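Local coordinates for protein triphenylmethane reductase (Citrobacter sp., PDB 2VRC) that probably reduces triphenylmethane dyes with electrons from a nicotinamide adenine dinucleotide cofactor held by a Rossmann-type NmrA-like fold, at residues Glu112-Leu117 with Lys257-Lys262; Arg139-Thr144 with Asn171-Asn176. The protein carries 4 engineered substitutions. One frame throughout, in Å; residues are numbered along the deposited sequence. Where two conformers were deposited one is given.

How the interactions relate
The two interactions lie side by side, their centres about 13 Å apart, beyond the C-terminal ends of strands 101-107 and 135-140, neighbours in the parallel Rossmann sheet. The segments of interaction 2 fall between those of interaction 1 in sequence: 112-117 comes first, then 139-144 and 171-176, and 257-262 last. They meet directly at Asn171, whose ND2 probably hydrogen-bonds to the carbonyl oxygen of Lys262. Interaction 2, nearer the centre of the chain, contributes three residues of the NADP(+) site. Interaction 1, nearer the surface, ties the loop after helix 242-255 to the loop leading into helix 117-129; the side chain of Glu259 lies about 10 Å from that of Ala141, an NADP(+)-binding residue.

Interaction 1 (Glu112-Leu117 with Lys257-Lys262); sequences ESIIPL and KGEASK
Glu259 presents its carboxylate to the loop at Ser113 and Ile114, gripping it with both oxygens. Ser113 OG donates to Glu259 OE2 at 2.5 Å, while Ile114 N donates to Glu259 OE1 at 3.0 Å. Each bond uses a syn lone pair, so the two donors enter the forked end of one carboxylate. Glu259 swings CG to the side opposite its backbone N (chi1 165°), and a bend at chi2 turns the acid to both donors. Ile115 lays CG2 3.7 Å from OE2 of Glu259, an apolar flank beside the carboxylate. At the edge, Ile114 CD1 meets Lys257 CD at 4.0 Å, the two side chains running nearly at right angles. Farther out, Ser113 OG accepts from Ile115 N at 3.1 Å, forming an ST turn that sets the hydroxyl. Lys257 NZ pairs with Asp253. Gly258 completes the Schellman motif ending helix 242-255; at its positive phi a side chain would jam against Lys257 O, which suits glycine, and a type I turn to Ser261 follows. Two loop donors, with Tyr107 OH of strand 101-107 a further partner of OE2, thus grip the carboxylate, probably stabilising its charged form and holding the loops together.

Interaction 2 (Arg139-Thr144 with Asn171-Asn176); sequences RNALYT and NSVTRN
Tyr143 and Arg175 meet through side chains that both start with CG anti to the carbonyl carbon; for the arginine this (chi1 -79°) brings CG over the ring, and bends at chi2 and chi3 then turn the guanidinium back beside CD2. Arg175 CG sits 3.5 Å from the centroid of the Tyr143 ring, only 5° off the normal, a CH-pi contact over one face. One face of the guanidinium lies over Tyr143 CD2 at the ring's margin, with CZ of Arg175 3.5 Å from that carbon and the two planes tilted 31° apart. Asp145 pairs with Arg175 NH1 and helps fix where the guanidinium lies. A long aliphatic stem ending in a planar cation suits arginine to this place.

The backbones join in a single beta bridge between Tyr143 and Val173. Val173 N donates to Leu142 O at 3.2 Å, and Thr144 N returns a bond to Val173 O at 2.8 Å, the latter approaching from above the carbonyl plane. Thr144 OG1 and Ser172 OG share a hydrogen bond of 2.7 Å, their small hydroxyls fitting between closely spaced chains. Nearby, Ala141 CB touches Val173 CG2 at 3.8 Å, and a water links Leu142 N to Asn171 OD1, while Asn171 ND2 bonds to the carbonyl oxygen of Lys262. Thr174 caps the start of helix 175-186 through Glu177 N.

Ala141, Tyr143 and Arg175 all bind NADP(+) in this protein. The bridge fixes the loop after strand 135-140 against the start of that helix, while the CH-pi contact couples two cofactor-binding side chains, consistent with a jointly shaped pocket wall.

Interaction 1 (Glu112-Leu117 with Lys257-Lys262)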
loop_
_atom_site.group_PDB
_atom_site.type_symbol
_atom_site.label_atom_id
_atom_site.label_comp_id
_atom_site.label_asym_id
_atom_site.label_seq_id
_atom_site.Cartn_x
_atom_site.Cartn_y
_atom_site.Cartn_z
ATOM N N GLU A 112 -27.391 -21.781 4.030
ATOM C CA GLU A 112 -28.152 -22.979 4.422
ATOM C C GLU A 112 -27.510 -24.269 3.882
ATOM O O GLU A 112 -27.794 -25.384 4.353
ATOM C CB GLU A 112 -29.629 -22.856 4.011
ATOM C CG GLU A 112 -30.481 -21.990 4.968
ATOM C CD GLU A 112 -30.339 -20.478 4.738
ATOM O OE1 GLU A 112 -30.387 -20.025 3.572
ATOM O OE2 GLU A 112 -30.211 -19.715 5.721
ATOM N N SER A 113 -26.600 -24.087 2.926
ATOM C CA SER A 113 -25.917 -25.174 2.238
ATOM C C SER A 113 -24.993 -26.010 3.127
ATOM O O SER A 113 -24.384 -25.503 4.052
ATOM C CB SER A 113 -25.105 -24.608 1.084
ATOM O OG SER A 113 -24.492 -25.638 0.350
ATOM N N ILE A 114 -24.903 -27.289 2.784
ATOM C CA ILE A 114 -24.020 -28.242 3.437
ATOM C C ILE A 114 -22.943 -28.695 2.473
ATOM O O ILE A 114 -22.078 -29.503 2.848
ATOM C CB ILE A 114 -24.770 -29.507 3.964
ATOM C CG1 ILE A 114 -25.435 -30.255 2.784
ATOM C CG2 ILE A 114 -25.786 -29.118 5.115
ATOM C CD1 ILE A 114 -25.924 -31.654 3.098
ATOM N N ILE A 115 -22.956 -28.202 1.242
ATOM C CA ILE A 115 -21.918 -28.623 0.333
ATOM C C ILE A 115 -20.709 -27.689 0.415
ATOM O O ILE A 115 -20.845 -26.487 0.656
ATOM C CB ILE A 115 -22.447 -28.786 -1.104
ATOM C CG1 ILE A 115 -22.539 -27.459 -1.840
ATOM C CG2 ILE A 115 -23.805 -29.480 -1.097
ATOM C CD1 ILE A 115 -23.266 -27.650 -3.136
ATOM N N PRO A 116 -19.509 -28.250 0.253
ATOM C CA PRO A 116 -18.268 -27.472 0.447
ATOM C C PRO A 116 -18.114 -26.147 -0.330
ATOM O O PRO A 116 -17.646 -25.155 0.261
ATOM C CB PRO A 116 -17.167 -28.480 0.096
ATOM C CG PRO A 116 -17.779 -29.808 0.394
ATOM C CD PRO A 116 -19.214 -29.665 -0.050
ATOM N N LEU A 117 -18.503 -26.104 -1.610
ATOM C CA LEU A 117 -18.249 -24.890 -2.391
ATOM C C LEU A 117 -18.883 -23.651 -1.763
ATOM O O LEU A 117 -18.390 -22.534 -1.944
ATOM C CB LEU A 117 -18.562 -25.023 -3.900
ATOM C CG LEU A 117 -19.871 -25.218 -4.692
ATOM C CD1 LEU A 117 -20.150 -26.687 -4.998
ATOM C CD2 LEU A 117 -21.118 -24.511 -4.156
ATOM N N LYS A 257 -31.456 -33.870 0.883
ATOM C CA LYS A 257 -31.783 -33.281 2.164
ATOM C C LYS A 257 -32.525 -31.963 2.074
ATOM O O LYS A 257 -32.702 -31.307 3.091
ATOM C CB LYS A 257 -30.551 -33.169 3.059
ATOM C CG LYS A 257 -30.154 -34.490 3.610
ATOM C CD LYS A 257 -28.704 -34.476 3.938
ATOM C CE LYS A 257 -28.285 -35.758 4.634
ATOM N NZ LYS A 257 -26.827 -35.596 4.913
ATOM N N GLY A 258 -32.962 -31.583 0.873
ATOM C CA GLY A 258 -33.738 -30.368 0.688
ATOM C C GLY A 258 -32.955 -29.156 0.231
ATOM O O GLY A 258 -33.519 -28.073 0.101
ATOM N N GLU A 259 -31.665 -29.335 -0.060
ATOM C CA GLU A 259 -30.779 -28.222 -0.368
ATOM C C GLU A 259 -31.214 -27.372 -1.573
ATOM O O GLU A 259 -30.998 -26.158 -1.574
ATOM C CB GLU A 259 -29.352 -28.712 -0.568
ATOM C CG GLU A 259 -28.458 -27.695 -1.230
ATOM C CD GLU A 259 -27.219 -27.353 -0.421
ATOM O OE1 GLU A 259 -27.125 -27.656 0.789
ATOM O OE2 GLU A 259 -26.304 -26.765 -1.008
ATOM N N ALA A 260 -31.811 -27.995 -2.583
ATOM C CA ALA A 260 -32.214 -27.268 -3.807
ATOM C C ALA A 260 -33.735 -27.155 -3.835
ATOM O O ALA A 260 -34.336 -27.022 -4.905
ATOM C CB ALA A 260 -31.719 -28.010 -5.061
ATOM N N SER A 261 -34.355 -27.240 -2.659
ATOM C CA SER A 261 -35.814 -27.231 -2.585
ATOM C C SER A 261 -36.484 -25.898 -2.234
ATOM O O SER A 261 -37.697 -25.831 -2.212
ATOM C CB SER A 261 -36.304 -28.292 -1.619
ATOM O OG SER A 261 -35.927 -27.942 -0.313
ATOM N N LYS A 262 -35.728 -24.856 -1.928
ATOM C CA LYS A 262 -36.336 -23.570 -1.668
ATOM C C LYS A 262 -36.232 -22.773 -2.955
ATOM O O LYS A 262 -35.272 -22.891 -3.703
ATOM C CB LYS A 262 -35.602 -22.831 -0.565
ATOM C CG LYS A 262 -36.480 -22.243 0.503
ATOM C CD LYS A 262 -36.837 -20.743 0.309
ATOM C CE LYS A 262 -36.820 -20.004 1.702
ATOM N NZ LYS A 262 -37.790 -18.846 1.889
#

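Interaction 2 (Arg139-Thr144 with Asn171-Asn176)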
loop_
_atom_site.group_PDB
_atom_site.type_symbol
_atom_site.label_atom_id
_atom_site.label_comp_id
_atom_site.label_asym_id
_atom_site.label_seq_id
_atom_site.Cartn_x
_atom_site.Cartn_y
_atom_site.Cartn_z
ATOM N N ARG A 139 -26.310 -14.904 -6.727
ATOM C CA ARG A 139 -26.168 -16.224 -6.123
ATOM C C ARG A 139 -26.870 -17.257 -6.976
ATOM O O ARG A 139 -28.084 -17.430 -6.896
ATOM C CB ARG A 139 -26.708 -16.234 -4.720
ATOM C CG ARG A 139 -25.961 -15.344 -3.757
ATOM C CD ARG A 139 -26.639 -15.493 -2.391
ATOM N NE ARG A 139 -25.756 -15.113 -1.299
ATOM C CZ ARG A 139 -26.011 -15.336 -0.022
ATOM N NH1 ARG A 139 -27.154 -15.939 0.366
ATOM N NH2 ARG A 139 -25.104 -14.967 0.876
ATOM N N ASN A 140 -26.090 -17.944 -7.792
ATOM C CA ASN A 140 -26.636 -18.890 -8.730
ATOM C C ASN A 140 -27.044 -20.216 -8.104
ATOM O O ASN A 140 -26.391 -20.740 -7.192
ATOM C CB ASN A 140 -25.650 -19.070 -9.899
ATOM C CG ASN A 140 -25.468 -17.767 -10.724
ATOM O OD1 ASN A 140 -26.305 -16.855 -10.670
ATOM N ND2 ASN A 140 -24.385 -17.692 -11.480
ATOM N N ALA A 141 -28.156 -20.743 -8.604
ATOM C CA ALA A 141 -28.573 -22.132 -8.382
ATOM C C ALA A 141 -27.509 -23.059 -8.967
ATOM O O ALA A 141 -26.714 -22.636 -9.814
ATOM C CB ALA A 141 -29.871 -22.364 -9.084
ATOM N N LEU A 142 -27.507 -24.324 -8.537
ATOM C CA LEU A 142 -26.851 -25.365 -9.305
ATOM C C LEU A 142 -27.260 -25.266 -10.793
ATOM O O LEU A 142 -28.368 -24.846 -11.125
ATOM C CB LEU A 142 -27.246 -26.727 -8.757
ATOM C CG LEU A 142 -26.828 -27.121 -7.325
ATOM C CD1 LEU A 142 -27.623 -28.360 -6.854
ATOM C CD2 LEU A 142 -25.329 -27.350 -7.221
ATOM N N TYR A 143 -26.337 -25.618 -11.679
ATOM C CA TYR A 143 -26.549 -25.507 -13.100
ATOM C C TYR A 143 -27.408 -26.641 -13.555
ATOM O O TYR A 143 -27.174 -27.781 -13.174
ATOM C CB TYR A 143 -25.215 -25.579 -13.844
ATOM C CG TYR A 143 -24.295 -24.385 -13.653
ATOM C CD1 TYR A 143 -24.801 -23.122 -13.317
ATOM C CD2 TYR A 143 -22.921 -24.515 -13.864
ATOM C CE1 TYR A 143 -23.962 -22.029 -13.183
ATOM C CE2 TYR A 143 -22.076 -23.436 -13.728
ATOM C CZ TYR A 143 -22.599 -22.194 -13.387
ATOM O OH TYR A 143 -21.752 -21.129 -13.250
ATOM N N THR A 144 -28.395 -26.351 -14.390
ATOM C CA THR A 144 -29.257 -27.420 -14.860
ATOM C C THR A 144 -28.445 -28.440 -15.658
ATOM O O THR A 144 -28.662 -29.668 -15.561
ATOM C CB THR A 144 -30.433 -26.868 -15.655
ATOM O OG1 THR A 144 -31.339 -26.261 -14.736
ATOM C CG2 THR A 144 -31.168 -28.002 -16.441
ATOM N N ASN A 171 -34.087 -27.022 -7.811
ATOM C CA ASN A 171 -34.357 -25.684 -8.309
ATOM C C ASN A 171 -33.328 -25.101 -9.287
ATOM O O ASN A 171 -33.191 -23.881 -9.387
ATOM C CB ASN A 171 -34.488 -24.762 -7.132
ATOM C CG ASN A 171 -33.176 -24.551 -6.403
ATOM O OD1 ASN A 171 -32.080 -24.986 -6.846
ATOM N ND2 ASN A 171 -33.273 -23.880 -5.284
ATOM N N SER A 172 -32.605 -25.966 -9.990
ATOM C CA SER A 172 -31.492 -25.541 -10.880
ATOM C C SER A 172 -31.966 -24.691 -12.072
ATOM O O SER A 172 -33.162 -24.610 -12.329
ATOM C CB SER A 172 -30.748 -26.752 -11.420
ATOM O OG SER A 172 -31.571 -27.425 -12.351
ATOM N N VAL A 173 -30.996 -24.058 -12.747
ATOM C CA VAL A 173 -31.212 -23.103 -13.824
ATOM C C VAL A 173 -30.107 -23.289 -14.847
ATOM O O VAL A 173 -28.955 -23.655 -14.483
ATOM C CB VAL A 173 -31.151 -21.630 -13.342
ATOM C CG1 VAL A 173 -31.630 -20.672 -14.482
ATOM C CG2 VAL A 173 -32.007 -21.422 -12.144
ATOM N N THR A 174 -30.431 -23.046 -16.118
ATOM C CA THR A 174 -29.461 -23.271 -17.165
ATOM C C THR A 174 -28.409 -22.185 -16.999
ATOM O O THR A 174 -28.705 -21.115 -16.468
ATOM C CB THR A 174 -30.103 -23.181 -18.603
ATOM O OG1 THR A 174 -30.750 -21.913 -18.763
ATOM C CG2 THR A 174 -31.131 -24.247 -18.792
ATOM N N ARG A 175 -27.201 -22.432 -17.488
ATOM C CA ARG A 175 -26.165 -21.400 -17.502
ATOM C C ARG A 175 -26.567 -20.213 -18.345
ATOM O O ARG A 175 -26.311 -19.072 -17.950
ATOM C CB ARG A 175 -24.843 -21.954 -18.004
ATOM C CG ARG A 175 -24.058 -22.762 -16.967
ATOM C CD ARG A 175 -23.277 -23.813 -17.692
ATOM N NE ARG A 175 -21.889 -23.866 -17.288
ATOM C CZ ARG A 175 -21.261 -24.983 -16.932
ATOM N NH1 ARG A 175 -21.903 -26.144 -16.933
ATOM N NH2 ARG A 175 -19.980 -24.936 -16.583
ATOM N N ASN A 176 -27.190 -20.467 -19.501
ATOM C CA ASN A 176 -27.677 -19.377 -20.334
ATOM C C ASN A 176 -28.564 -18.380 -19.601
ATOM O O ASN A 176 -28.406 -17.176 -19.767
ATOM C CB ASN A 176 -28.418 -19.885 -21.540
ATOM C CG ASN A 176 -28.576 -18.818 -22.585
ATOM O OD1 ASN A 176 -29.577 -18.763 -23.285
ATOM N ND2 ASN A 176 -27.587 -17.945 -22.695
HETATM O O HOH W 1 -29.492 -24.816 -6.170
#